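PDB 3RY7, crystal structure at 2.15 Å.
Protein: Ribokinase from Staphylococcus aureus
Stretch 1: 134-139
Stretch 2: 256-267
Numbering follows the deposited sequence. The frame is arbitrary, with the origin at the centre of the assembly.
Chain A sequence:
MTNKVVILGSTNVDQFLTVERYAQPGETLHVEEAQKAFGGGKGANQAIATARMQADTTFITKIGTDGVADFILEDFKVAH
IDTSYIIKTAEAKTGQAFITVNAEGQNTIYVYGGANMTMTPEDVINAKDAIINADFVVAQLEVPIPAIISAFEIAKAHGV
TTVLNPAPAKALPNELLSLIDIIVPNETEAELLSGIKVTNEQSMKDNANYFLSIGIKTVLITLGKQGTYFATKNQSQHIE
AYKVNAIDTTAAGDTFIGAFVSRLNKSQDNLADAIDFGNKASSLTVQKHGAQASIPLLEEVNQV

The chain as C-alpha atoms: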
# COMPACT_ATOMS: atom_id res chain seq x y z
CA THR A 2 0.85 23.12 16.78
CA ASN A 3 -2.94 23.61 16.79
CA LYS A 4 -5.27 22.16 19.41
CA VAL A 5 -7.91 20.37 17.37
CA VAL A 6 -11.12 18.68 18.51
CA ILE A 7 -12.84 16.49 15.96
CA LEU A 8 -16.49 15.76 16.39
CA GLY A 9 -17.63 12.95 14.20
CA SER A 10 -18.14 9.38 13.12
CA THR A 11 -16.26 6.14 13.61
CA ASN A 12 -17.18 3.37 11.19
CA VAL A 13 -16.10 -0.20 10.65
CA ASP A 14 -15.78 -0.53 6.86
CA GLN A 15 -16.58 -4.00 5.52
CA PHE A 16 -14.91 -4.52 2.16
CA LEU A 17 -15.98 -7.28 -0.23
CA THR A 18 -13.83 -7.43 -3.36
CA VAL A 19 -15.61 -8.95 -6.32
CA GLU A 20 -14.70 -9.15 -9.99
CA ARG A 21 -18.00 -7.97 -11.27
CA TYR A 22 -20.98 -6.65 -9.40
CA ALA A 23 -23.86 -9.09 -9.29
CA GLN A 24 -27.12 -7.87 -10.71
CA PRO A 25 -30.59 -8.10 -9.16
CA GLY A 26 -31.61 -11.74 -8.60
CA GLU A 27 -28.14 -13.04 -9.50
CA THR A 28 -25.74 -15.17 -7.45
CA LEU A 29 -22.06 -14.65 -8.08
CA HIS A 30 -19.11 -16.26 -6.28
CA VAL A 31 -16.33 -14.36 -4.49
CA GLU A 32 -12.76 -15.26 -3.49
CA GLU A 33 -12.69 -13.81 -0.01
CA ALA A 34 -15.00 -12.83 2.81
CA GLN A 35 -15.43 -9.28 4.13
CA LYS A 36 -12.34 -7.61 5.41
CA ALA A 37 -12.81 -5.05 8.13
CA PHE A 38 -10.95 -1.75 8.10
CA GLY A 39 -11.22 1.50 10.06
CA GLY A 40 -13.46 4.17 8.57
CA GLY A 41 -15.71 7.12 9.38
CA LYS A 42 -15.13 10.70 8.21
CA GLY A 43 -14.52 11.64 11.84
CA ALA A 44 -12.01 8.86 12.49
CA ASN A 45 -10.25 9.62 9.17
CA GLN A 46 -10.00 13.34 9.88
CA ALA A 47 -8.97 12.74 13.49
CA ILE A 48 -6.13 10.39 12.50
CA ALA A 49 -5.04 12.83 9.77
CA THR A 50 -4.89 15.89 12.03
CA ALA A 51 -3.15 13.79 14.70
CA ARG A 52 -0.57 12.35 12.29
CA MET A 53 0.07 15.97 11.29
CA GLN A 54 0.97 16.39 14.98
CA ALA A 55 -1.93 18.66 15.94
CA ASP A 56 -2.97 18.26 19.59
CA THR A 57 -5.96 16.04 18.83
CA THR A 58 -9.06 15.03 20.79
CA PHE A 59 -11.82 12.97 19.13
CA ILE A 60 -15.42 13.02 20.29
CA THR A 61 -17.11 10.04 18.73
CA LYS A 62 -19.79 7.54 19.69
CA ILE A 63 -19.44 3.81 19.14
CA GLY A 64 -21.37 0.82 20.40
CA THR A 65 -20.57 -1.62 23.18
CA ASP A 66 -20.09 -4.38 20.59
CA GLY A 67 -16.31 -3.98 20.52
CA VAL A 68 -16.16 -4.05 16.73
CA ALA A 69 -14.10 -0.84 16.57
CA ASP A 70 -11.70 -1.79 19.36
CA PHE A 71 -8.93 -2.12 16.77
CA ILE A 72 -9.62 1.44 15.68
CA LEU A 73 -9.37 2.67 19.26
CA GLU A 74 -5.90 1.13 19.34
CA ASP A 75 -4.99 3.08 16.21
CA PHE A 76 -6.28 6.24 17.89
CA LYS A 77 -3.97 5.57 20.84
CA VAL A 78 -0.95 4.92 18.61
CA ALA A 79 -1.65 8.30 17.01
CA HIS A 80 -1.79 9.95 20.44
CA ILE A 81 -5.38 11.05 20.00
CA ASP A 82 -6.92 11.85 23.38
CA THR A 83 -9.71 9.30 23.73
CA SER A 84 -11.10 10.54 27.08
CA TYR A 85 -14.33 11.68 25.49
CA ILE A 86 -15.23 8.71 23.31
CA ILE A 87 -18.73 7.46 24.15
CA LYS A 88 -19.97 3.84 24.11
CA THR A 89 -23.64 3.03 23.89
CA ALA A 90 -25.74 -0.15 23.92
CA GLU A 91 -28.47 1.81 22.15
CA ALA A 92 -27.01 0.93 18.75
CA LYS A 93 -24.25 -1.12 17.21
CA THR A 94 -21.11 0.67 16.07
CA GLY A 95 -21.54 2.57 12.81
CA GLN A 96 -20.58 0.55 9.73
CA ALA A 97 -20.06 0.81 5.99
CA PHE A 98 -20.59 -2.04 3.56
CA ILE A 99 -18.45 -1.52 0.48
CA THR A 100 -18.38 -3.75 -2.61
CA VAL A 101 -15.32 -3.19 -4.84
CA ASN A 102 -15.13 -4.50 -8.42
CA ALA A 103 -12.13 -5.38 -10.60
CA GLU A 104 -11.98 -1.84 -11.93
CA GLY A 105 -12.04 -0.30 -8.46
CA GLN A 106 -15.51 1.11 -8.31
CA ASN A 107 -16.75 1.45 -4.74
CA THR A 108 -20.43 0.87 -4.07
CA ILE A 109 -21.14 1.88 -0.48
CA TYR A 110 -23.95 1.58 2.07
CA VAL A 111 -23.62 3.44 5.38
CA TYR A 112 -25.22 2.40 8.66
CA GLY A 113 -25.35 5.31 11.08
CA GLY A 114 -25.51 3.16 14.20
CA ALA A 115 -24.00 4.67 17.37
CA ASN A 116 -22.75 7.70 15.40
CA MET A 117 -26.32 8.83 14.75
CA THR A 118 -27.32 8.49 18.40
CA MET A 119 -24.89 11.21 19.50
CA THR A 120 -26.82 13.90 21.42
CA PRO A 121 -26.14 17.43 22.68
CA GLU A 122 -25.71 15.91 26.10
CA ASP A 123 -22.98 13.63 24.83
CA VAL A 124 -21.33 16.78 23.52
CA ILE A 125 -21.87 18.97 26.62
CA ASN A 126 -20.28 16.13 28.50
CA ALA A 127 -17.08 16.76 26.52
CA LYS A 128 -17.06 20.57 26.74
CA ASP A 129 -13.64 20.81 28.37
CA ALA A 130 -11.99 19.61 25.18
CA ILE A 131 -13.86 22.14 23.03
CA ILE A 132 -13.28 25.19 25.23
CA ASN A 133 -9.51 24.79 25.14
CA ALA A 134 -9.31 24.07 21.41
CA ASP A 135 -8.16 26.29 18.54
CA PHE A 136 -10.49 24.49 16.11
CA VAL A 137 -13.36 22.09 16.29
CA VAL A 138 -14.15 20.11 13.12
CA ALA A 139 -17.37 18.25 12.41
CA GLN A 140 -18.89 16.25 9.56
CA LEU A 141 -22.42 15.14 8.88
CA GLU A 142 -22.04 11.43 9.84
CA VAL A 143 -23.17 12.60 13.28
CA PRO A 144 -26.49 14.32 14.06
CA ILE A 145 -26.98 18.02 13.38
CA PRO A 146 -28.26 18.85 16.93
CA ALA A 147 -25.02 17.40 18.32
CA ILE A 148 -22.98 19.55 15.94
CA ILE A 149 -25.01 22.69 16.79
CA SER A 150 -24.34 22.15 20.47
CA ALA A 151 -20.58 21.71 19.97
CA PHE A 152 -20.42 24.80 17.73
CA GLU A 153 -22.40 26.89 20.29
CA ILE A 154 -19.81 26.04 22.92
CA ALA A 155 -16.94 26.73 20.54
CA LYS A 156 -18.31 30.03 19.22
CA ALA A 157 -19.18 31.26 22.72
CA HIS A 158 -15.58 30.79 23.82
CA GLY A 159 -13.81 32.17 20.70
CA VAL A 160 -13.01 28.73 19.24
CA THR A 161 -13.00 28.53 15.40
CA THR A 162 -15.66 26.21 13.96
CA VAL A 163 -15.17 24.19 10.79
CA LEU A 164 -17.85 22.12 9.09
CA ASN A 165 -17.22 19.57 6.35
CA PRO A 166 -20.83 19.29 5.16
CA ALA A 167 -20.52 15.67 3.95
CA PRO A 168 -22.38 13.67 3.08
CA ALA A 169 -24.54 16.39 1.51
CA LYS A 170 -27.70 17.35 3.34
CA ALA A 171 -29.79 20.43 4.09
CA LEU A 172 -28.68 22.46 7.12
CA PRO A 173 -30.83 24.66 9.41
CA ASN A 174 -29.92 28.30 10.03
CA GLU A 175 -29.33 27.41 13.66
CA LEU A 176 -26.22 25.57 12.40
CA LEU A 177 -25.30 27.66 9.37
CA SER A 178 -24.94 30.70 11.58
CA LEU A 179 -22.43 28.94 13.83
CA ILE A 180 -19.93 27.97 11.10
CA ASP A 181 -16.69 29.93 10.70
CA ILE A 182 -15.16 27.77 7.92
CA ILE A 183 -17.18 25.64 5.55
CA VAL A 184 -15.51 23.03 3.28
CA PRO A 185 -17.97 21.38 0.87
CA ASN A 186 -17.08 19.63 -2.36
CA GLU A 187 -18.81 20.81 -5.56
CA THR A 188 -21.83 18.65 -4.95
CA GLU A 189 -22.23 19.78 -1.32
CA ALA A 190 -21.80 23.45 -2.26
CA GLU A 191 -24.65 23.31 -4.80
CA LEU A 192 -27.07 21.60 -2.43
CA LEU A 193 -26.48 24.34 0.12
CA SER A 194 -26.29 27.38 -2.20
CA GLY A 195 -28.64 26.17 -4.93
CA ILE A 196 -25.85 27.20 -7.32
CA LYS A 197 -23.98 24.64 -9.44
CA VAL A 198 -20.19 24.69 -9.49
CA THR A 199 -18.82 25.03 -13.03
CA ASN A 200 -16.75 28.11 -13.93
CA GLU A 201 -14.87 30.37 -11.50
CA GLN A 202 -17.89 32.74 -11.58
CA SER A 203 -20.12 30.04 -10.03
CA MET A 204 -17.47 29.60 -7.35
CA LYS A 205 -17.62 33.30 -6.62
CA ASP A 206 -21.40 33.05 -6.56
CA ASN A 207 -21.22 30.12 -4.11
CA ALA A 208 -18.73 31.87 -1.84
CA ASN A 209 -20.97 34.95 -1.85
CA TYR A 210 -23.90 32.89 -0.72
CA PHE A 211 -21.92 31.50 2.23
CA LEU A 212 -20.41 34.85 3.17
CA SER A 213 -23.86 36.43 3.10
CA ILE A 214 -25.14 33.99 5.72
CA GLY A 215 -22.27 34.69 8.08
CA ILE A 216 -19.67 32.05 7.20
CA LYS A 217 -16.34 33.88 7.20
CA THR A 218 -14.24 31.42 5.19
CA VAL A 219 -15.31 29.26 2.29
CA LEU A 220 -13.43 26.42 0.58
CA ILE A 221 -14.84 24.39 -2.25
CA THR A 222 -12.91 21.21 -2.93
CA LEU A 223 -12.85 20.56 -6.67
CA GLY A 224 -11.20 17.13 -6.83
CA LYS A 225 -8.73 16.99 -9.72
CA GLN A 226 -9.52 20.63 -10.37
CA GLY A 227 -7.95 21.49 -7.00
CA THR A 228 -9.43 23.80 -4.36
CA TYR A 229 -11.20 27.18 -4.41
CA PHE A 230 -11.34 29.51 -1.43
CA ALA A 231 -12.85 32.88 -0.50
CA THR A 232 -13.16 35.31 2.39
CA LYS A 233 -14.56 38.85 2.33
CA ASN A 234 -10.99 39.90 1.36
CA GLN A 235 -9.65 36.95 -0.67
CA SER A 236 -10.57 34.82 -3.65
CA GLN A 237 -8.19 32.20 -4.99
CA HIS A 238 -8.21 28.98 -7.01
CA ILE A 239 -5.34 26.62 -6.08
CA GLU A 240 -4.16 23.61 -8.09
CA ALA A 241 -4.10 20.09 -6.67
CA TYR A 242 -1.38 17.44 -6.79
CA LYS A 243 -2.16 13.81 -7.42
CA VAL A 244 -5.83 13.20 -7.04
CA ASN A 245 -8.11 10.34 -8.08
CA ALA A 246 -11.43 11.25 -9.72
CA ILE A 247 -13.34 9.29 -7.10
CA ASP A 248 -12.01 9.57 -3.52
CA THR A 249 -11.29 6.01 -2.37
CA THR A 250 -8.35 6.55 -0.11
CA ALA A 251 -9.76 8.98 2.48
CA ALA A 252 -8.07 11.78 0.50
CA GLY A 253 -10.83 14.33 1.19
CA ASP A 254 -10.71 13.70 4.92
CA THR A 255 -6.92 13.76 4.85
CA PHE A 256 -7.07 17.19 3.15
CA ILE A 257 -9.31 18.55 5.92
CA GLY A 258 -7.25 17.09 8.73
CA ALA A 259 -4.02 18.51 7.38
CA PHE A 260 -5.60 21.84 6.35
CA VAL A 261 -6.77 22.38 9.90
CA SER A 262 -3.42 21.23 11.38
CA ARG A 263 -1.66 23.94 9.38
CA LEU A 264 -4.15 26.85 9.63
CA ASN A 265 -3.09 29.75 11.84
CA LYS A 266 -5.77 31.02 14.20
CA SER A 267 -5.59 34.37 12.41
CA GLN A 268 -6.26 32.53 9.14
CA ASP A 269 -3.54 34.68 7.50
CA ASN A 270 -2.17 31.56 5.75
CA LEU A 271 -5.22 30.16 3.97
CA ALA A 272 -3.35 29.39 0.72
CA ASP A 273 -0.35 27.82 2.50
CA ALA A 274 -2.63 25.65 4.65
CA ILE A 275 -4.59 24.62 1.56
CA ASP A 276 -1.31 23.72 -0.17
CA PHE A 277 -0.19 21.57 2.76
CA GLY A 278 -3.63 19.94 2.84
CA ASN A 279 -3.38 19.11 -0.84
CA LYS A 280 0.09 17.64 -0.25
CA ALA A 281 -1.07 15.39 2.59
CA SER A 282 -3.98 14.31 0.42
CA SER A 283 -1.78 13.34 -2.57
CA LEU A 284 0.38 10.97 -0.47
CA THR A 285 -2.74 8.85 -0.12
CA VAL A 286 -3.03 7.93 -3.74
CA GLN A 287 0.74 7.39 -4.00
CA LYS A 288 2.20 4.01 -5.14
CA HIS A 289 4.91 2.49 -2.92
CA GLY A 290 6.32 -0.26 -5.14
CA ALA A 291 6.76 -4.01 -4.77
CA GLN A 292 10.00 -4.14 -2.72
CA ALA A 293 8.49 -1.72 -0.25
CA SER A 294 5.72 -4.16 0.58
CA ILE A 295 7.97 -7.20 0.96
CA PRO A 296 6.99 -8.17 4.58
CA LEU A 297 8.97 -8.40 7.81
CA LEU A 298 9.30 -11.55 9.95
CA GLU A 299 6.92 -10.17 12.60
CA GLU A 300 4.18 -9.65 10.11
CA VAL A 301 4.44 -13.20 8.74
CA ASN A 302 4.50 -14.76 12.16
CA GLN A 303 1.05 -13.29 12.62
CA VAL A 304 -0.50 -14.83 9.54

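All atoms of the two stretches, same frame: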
# COMPACT_ATOMS: atom_id res chain seq x y z
N ALA A 134 -9.77 24.33 22.77
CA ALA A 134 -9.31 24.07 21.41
C ALA A 134 -9.10 25.35 20.59
O ALA A 134 -9.70 26.39 20.88
CB ALA A 134 -10.31 23.16 20.68
N ASP A 135 -8.25 25.26 19.57
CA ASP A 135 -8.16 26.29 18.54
C ASP A 135 -9.22 26.09 17.45
O ASP A 135 -9.79 27.06 16.93
CB ASP A 135 -6.76 26.27 17.91
CG ASP A 135 -5.68 26.60 18.93
OD1 ASP A 135 -5.85 27.62 19.64
OD2 ASP A 135 -4.68 25.84 19.01
N PHE A 136 -9.47 24.83 17.10
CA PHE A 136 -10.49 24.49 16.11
C PHE A 136 -11.29 23.29 16.56
O PHE A 136 -10.76 22.37 17.19
CB PHE A 136 -9.86 24.13 14.75
CG PHE A 136 -9.01 25.23 14.15
CD1 PHE A 136 -9.54 26.09 13.20
CD2 PHE A 136 -7.68 25.38 14.52
CE1 PHE A 136 -8.76 27.09 12.64
CE2 PHE A 136 -6.90 26.37 13.96
CZ PHE A 136 -7.43 27.23 13.03
N VAL A 137 -12.57 23.30 16.22
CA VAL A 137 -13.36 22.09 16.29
C VAL A 137 -13.89 21.78 14.89
O VAL A 137 -14.38 22.67 14.19
CB VAL A 137 -14.51 22.22 17.34
CG1 VAL A 137 -15.16 23.57 17.24
CG2 VAL A 137 -15.53 21.12 17.15
N VAL A 138 -13.75 20.52 14.47
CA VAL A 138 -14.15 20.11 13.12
C VAL A 138 -15.22 19.05 13.19
O VAL A 138 -15.06 18.06 13.89
CB VAL A 138 -12.94 19.51 12.34
CG1 VAL A 138 -13.31 19.26 10.87
CG2 VAL A 138 -11.73 20.42 12.45
N ALA A 139 -16.30 19.23 12.44
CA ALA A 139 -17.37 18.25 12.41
C ALA A 139 -17.69 17.84 10.97
O ALA A 139 -17.37 18.58 10.05
CB ALA A 139 -18.63 18.80 13.06
N PHE A 256 -7.25 15.77 3.49
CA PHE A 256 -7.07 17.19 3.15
C PHE A 256 -7.54 18.07 4.30
O PHE A 256 -6.85 19.00 4.72
CB PHE A 256 -7.83 17.54 1.87
CG PHE A 256 -7.93 19.03 1.62
CD1 PHE A 256 -6.82 19.74 1.16
CD2 PHE A 256 -9.13 19.72 1.85
CE1 PHE A 256 -6.91 21.12 0.94
CE2 PHE A 256 -9.22 21.09 1.63
CZ PHE A 256 -8.11 21.79 1.18
N ILE A 257 -8.73 17.77 4.83
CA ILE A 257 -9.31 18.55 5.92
C ILE A 257 -8.48 18.47 7.19
O ILE A 257 -8.26 19.48 7.86
CB ILE A 257 -10.76 18.11 6.20
CG1 ILE A 257 -11.65 18.63 5.08
CG2 ILE A 257 -11.22 18.66 7.53
CD1 ILE A 257 -12.81 17.75 4.79
N GLY A 258 -8.00 17.27 7.50
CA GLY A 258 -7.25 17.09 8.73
C GLY A 258 -5.99 17.91 8.69
O GLY A 258 -5.63 18.59 9.67
N ALA A 259 -5.31 17.85 7.55
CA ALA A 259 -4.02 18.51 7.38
C ALA A 259 -4.21 20.03 7.27
O ALA A 259 -3.46 20.80 7.86
CB ALA A 259 -3.31 17.95 6.14
N PHE A 260 -5.23 20.43 6.50
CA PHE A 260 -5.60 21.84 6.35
C PHE A 260 -5.71 22.46 7.71
O PHE A 260 -5.02 23.43 8.02
CB PHE A 260 -6.92 21.97 5.58
CG PHE A 260 -7.53 23.35 5.62
CD1 PHE A 260 -8.70 23.59 6.33
CD2 PHE A 260 -6.94 24.41 4.94
CE1 PHE A 260 -9.28 24.86 6.37
CE2 PHE A 260 -7.51 25.69 4.98
CZ PHE A 260 -8.68 25.91 5.70
N VAL A 261 -6.56 21.87 8.55
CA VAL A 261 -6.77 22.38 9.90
C VAL A 261 -5.51 22.34 10.79
O VAL A 261 -5.30 23.24 11.62
CB VAL A 261 -7.95 21.66 10.59
CG1 VAL A 261 -8.06 22.08 12.04
CG2 VAL A 261 -9.23 21.96 9.85
N SER A 262 -4.67 21.32 10.61
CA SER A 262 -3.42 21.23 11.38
C SER A 262 -2.48 22.41 11.10
O SER A 262 -1.70 22.84 11.95
CB SER A 262 -2.69 19.91 11.07
OG SER A 262 -2.13 19.90 9.76
N ARG A 263 -2.59 22.95 9.89
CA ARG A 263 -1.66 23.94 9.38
C ARG A 263 -2.19 25.38 9.50
O ARG A 263 -1.41 26.34 9.55
CB ARG A 263 -1.34 23.61 7.91
CG ARG A 263 -0.53 24.65 7.16
CD ARG A 263 0.74 25.00 7.92
NE ARG A 263 1.65 23.87 8.04
CZ ARG A 263 2.69 23.66 7.23
NH1 ARG A 263 2.94 24.50 6.22
NH2 ARG A 263 3.48 22.60 7.42
N LEU A 264 -3.51 25.53 9.58
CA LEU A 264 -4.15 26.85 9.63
C LEU A 264 -3.77 27.63 10.87
O LEU A 264 -3.90 27.12 11.99
CB LEU A 264 -5.67 26.71 9.62
CG LEU A 264 -6.45 27.53 8.60
CD1 LEU A 264 -7.88 27.73 9.09
CD2 LEU A 264 -5.80 28.87 8.28
N ASN A 265 -3.31 28.86 10.69
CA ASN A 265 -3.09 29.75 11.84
C ASN A 265 -4.44 30.22 12.35
O ASN A 265 -5.41 30.29 11.59
CB ASN A 265 -2.22 30.95 11.45
CG ASN A 265 -0.78 30.57 11.19
OD1 ASN A 265 -0.32 29.51 11.63
ND2 ASN A 265 -0.05 31.43 10.49
N LYS A 266 -4.51 30.54 13.64
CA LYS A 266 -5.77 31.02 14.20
C LYS A 266 -6.27 32.25 13.45
O LYS A 266 -7.46 32.38 13.18
CB LYS A 266 -5.62 31.33 15.69
CG LYS A 266 -6.38 30.39 16.63
CD LYS A 266 -7.91 30.47 16.48
CE LYS A 266 -8.58 30.44 17.86
NZ LYS A 266 -10.06 30.31 17.76
N SER A 267 -5.33 33.13 13.12
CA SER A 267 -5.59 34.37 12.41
C SER A 267 -6.09 34.13 10.99
O SER A 267 -6.60 35.06 10.34
CB SER A 267 -4.31 35.21 12.35
OG SER A 267 -3.24 34.44 11.83

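How do the two backbones lie against each other? Residues 136-139 form a strand that continues later in the chain, and residues 256-263 are the last part of a helix that begins earlier. Their N-to-C directions differ by 169°, so the helix runs nearly antiparallel to the strand, and the two axes come within 10.1 Å of each other, a spacing that leaves room for a single layer of interlocking side chains. The start of the strand therefore sits beside the end of the helix: the CA of Phe136 is 7.5 Å from the CA of Val261, and just beyond, the CA of Asp135 is 6.8 Å from the CA of Lys266. Within the helix, backbone bonds such as Val261 N to Ile257 O at 3.0 Å keep residues four apart on the same face. Leu264 is the first residue to leave helical phi/psi, and the chain from there onward passes close to the beginning of the strand.

Which side chains fill the space between strand and helix? Alternation along the strand sends the CA-to-CB bonds of Phe136 and Val138 toward the helix, while that of Val137 points away. The helix answers with Ile257 and Val261, one turn apart. Val138 touches both: its CG1 lies 4.0 Å from Ile257 CG2, and its CG2 lies 3.9 Å from Val261 CG2. Val261 also reaches Phe136, with Val261 CG1 3.8 Å from Phe136 CB, so it bridges the two strand residues. These are buried, apolar contacts, held by close packing and the exclusion of water rather than by any directional bond.

What does the ring of Phe136 meet beyond the helix? With chi1 in the m rotamer, the ring extends toward the segment that follows the helix, and Phe136 has more of its surface covered by the other stretch than any other residue here. Its CE1 packs 3.7 Å from Leu264 CD1, an apolar pairing that carries the hydrophobic contact past the last helical turn. Its neighbours also include backbone: CE2 is 3.7 Å from Leu264 O, and CZ is 3.9 Å from Asn265 O, which lies at the ring edge, near its plane. An aromatic edge carries slightly positive C-H groups, so a carbonyl oxygen is an agreeable neighbour there.

How is the more open end of the contact closed? Lys266 starts with its CA-to-CB bond sideways to the strand, but the end of its side chain comes nearer and reaches Asp135. There Lys266 NZ donates a weak hydrogen bond to the backbone Asp135 O, at 3.4 Å; its partner is thus the main-chain carbonyl, not the carboxylate. The aliphatic part of the lysine also passes Asp135, whose OD1 is 4.1 Å from Lys266 CG. Asp135 OD2 and Lys266 NZ also have hydrogen bonds elsewhere in the structure. With one weak hydrogen bond across the stretches against four apolar side-chain pairs, the contact is built mainly from apolar packing.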